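Local coordinates for protein oxidoreductase (Azotobacter vinelandii, PDB 7D5M) that binds NAD in a Rossmann-type domain and, as a homolog of inositol dehydrogenase, probably oxidises a sugar or polyol substrate, at residues R154-D159 with L292-Q297. Numbering follows the deposited sequence.
Sequences RAMIAD and LAFEIQ
M156 and F294 face each other where the last turn of a helix lies over a strand, their CA atoms 9.7 Å apart, so side chains alone bridge the gap. The CG of M156 is anti to the carbonyl carbon (chi1 -70°), the chain runs out extended through chi2, and a turn about the CG-SD bond (chi3 74°) brings the methyl over F294. M156 CE sits over the centre of one face of the F294 ring, 3.4 Å from the centroid and 13° off the normal, a CH-pi contact. The sulfur stands farther back, with M156 SD 5.1 Å from the F294 centroid, which makes this a Met-aromatic pair led by the methyl. Two residues earlier on the strand, L292 points the same way and brings CD2 to 4.1 Å from M156 SD, flanking the thioether. An alanine in place of F294 would probably leave the M156 methyl without its aromatic platform and open a gap between helix and strand. The contact seats the C-terminal end of helix 148-158 on the large mixed sheet of the C-terminal alpha/beta domain, away from the NAD site. Strand 291-296 runs antiparallel between 280-285 and 301-305; L304 of the latter also touches M156, and L149 and Q152, earlier on the helix, pack on L292.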
loop_
_atom_site.group_PDB
_atom_site.type_symbol
_atom_site.label_atom_id
_atom_site.label_comp_id
_atom_site.label_asym_id
_atom_site.label_seq_id
_atom_site.Cartn_x
_atom_site.Cartn_y
_atom_site.Cartn_z
ATOM N N ARG A 154 -2.351 5.045 -22.824
ATOM C CA ARG A 154 -2.448 5.764 -24.120
ATOM C C ARG A 154 -3.887 5.680 -24.630
ATOM O O ARG A 154 -4.445 6.715 -25.030
ATOM C CB ARG A 154 -1.515 5.163 -25.172
ATOM C CG ARG A 154 -1.558 5.901 -26.503
ATOM C CD ARG A 154 -1.057 5.055 -27.649
ATOM N NE ARG A 154 -1.986 3.954 -27.891
ATOM C CZ ARG A 154 -3.203 4.065 -28.427
ATOM N NH1 ARG A 154 -3.689 5.240 -28.806
ATOM N NH2 ARG A 154 -3.938 2.981 -28.583
ATOM N N ALA A 155 -4.442 4.471 -24.658
ATOM C CA ALA A 155 -5.765 4.180 -25.251
ATOM C C ALA A 155 -6.851 4.883 -24.434
ATOM O O ALA A 155 -7.804 5.417 -25.035
ATOM C CB ALA A 155 -5.990 2.694 -25.323
ATOM N N MET A 156 -6.725 4.879 -23.099
ATOM C CA MET A 156 -7.739 5.519 -22.220
ATOM C C MET A 156 -7.754 7.025 -22.492
ATOM O O MET A 156 -8.849 7.617 -22.574
ATOM C CB MET A 156 -7.429 5.258 -20.744
ATOM C CG MET A 156 -7.647 3.824 -20.342
ATOM S SD MET A 156 -6.940 3.537 -18.716
ATOM C CE MET A 156 -8.140 4.374 -17.680
ATOM N N ILE A 157 -6.580 7.627 -22.612
ATOM C CA ILE A 157 -6.427 9.091 -22.837
ATOM C C ILE A 157 -7.050 9.426 -24.197
ATOM O O ILE A 157 -7.841 10.392 -24.258
ATOM C CB ILE A 157 -4.951 9.513 -22.719
ATOM C CG1 ILE A 157 -4.479 9.402 -21.263
ATOM C CG2 ILE A 157 -4.734 10.916 -23.270
ATOM C CD1 ILE A 157 -2.982 9.479 -21.077
ATOM N N ALA A 158 -6.715 8.653 -25.235
ATOM C CA ALA A 158 -7.204 8.870 -26.620
ATOM C C ALA A 158 -8.733 8.761 -26.687
ATOM O O ALA A 158 -9.326 9.470 -27.527
ATOM C CB ALA A 158 -6.531 7.912 -27.564
ATOM N N ASP A 159 -9.350 7.935 -25.842
ATOM C CA ASP A 159 -10.815 7.696 -25.800
ATOM C C ASP A 159 -11.511 8.713 -24.876
ATOM O O ASP A 159 -12.724 8.581 -24.684
ATOM C CB ASP A 159 -11.118 6.266 -25.353
ATOM C CG ASP A 159 -12.444 5.707 -25.844
ATOM O OD1 ASP A 159 -13.057 6.314 -26.752
ATOM O OD2 ASP A 159 -12.854 4.662 -25.309
ATOM N N LEU A 292 -2.182 -0.177 -12.787
ATOM C CA LEU A 292 -2.353 1.223 -13.237
ATOM C C LEU A 292 -3.509 1.831 -12.445
ATOM O O LEU A 292 -4.641 1.298 -12.530
ATOM C CB LEU A 292 -2.612 1.234 -14.741
ATOM C CG LEU A 292 -2.871 2.613 -15.352
ATOM C CD1 LEU A 292 -1.594 3.428 -15.398
ATOM C CD2 LEU A 292 -3.462 2.463 -16.740
ATOM N N ALA A 293 -3.222 2.855 -11.644
ATOM C CA ALA A 293 -4.247 3.587 -10.866
ATOM C C ALA A 293 -5.129 4.354 -11.846
ATOM O O ALA A 293 -4.579 4.998 -12.744
ATOM C CB ALA A 293 -3.619 4.532 -9.872
ATOM N N PHE A 294 -6.444 4.280 -11.679
ATOM C CA PHE A 294 -7.423 5.023 -12.511
ATOM C C PHE A 294 -8.439 5.649 -11.569
ATOM O O PHE A 294 -9.191 4.924 -10.912
ATOM C CB PHE A 294 -8.072 4.134 -13.571
ATOM C CG PHE A 294 -9.134 4.825 -14.392
ATOM C CD1 PHE A 294 -8.916 6.083 -14.930
ATOM C CD2 PHE A 294 -10.340 4.197 -14.655
ATOM C CE1 PHE A 294 -9.896 6.706 -15.691
ATOM C CE2 PHE A 294 -11.307 4.816 -15.429
ATOM C CZ PHE A 294 -11.087 6.071 -15.936
ATOM N N GLU A 295 -8.419 6.970 -11.487
ATOM C CA GLU A 295 -9.068 7.703 -10.375
ATOM C C GLU A 295 -10.006 8.757 -10.961
ATOM O O GLU A 295 -9.561 9.887 -11.230
ATOM C CB GLU A 295 -7.991 8.269 -9.457
ATOM C CG GLU A 295 -6.983 7.211 -9.041
ATOM C CD GLU A 295 -5.966 7.653 -8.003
ATOM O OE1 GLU A 295 -5.664 8.869 -7.926
ATOM O OE2 GLU A 295 -5.494 6.768 -7.245
ATOM N N ILE A 296 -11.268 8.378 -11.134
ATOM C CA ILE A 296 -12.320 9.303 -11.644
ATOM C C ILE A 296 -12.740 10.191 -10.472
ATOM O O ILE A 296 -13.086 9.631 -9.398
ATOM C CB ILE A 296 -13.510 8.530 -12.237
ATOM C CG1 ILE A 296 -13.103 7.624 -13.403
ATOM C CG2 ILE A 296 -14.617 9.501 -12.622
ATOM C CD1 ILE A 296 -14.168 6.628 -13.803
ATOM N N GLN A 297 -12.715 11.512 -10.650
ATOM C CA GLN A 297 -13.128 12.428 -9.562
ATOM C C GLN A 297 -14.568 12.100 -9.156
ATOM O O GLN A 297 -15.449 12.036 -10.042
ATOM C CB GLN A 297 -12.990 13.904 -9.939
ATOM C CG GLN A 297 -13.433 14.825 -8.800
ATOM C CD GLN A 297 -12.662 14.598 -7.520
ATOM O OE1 GLN A 297 -11.463 14.303 -7.543
ATOM N NE2 GLN A 297 -13.336 14.756 -6.384
#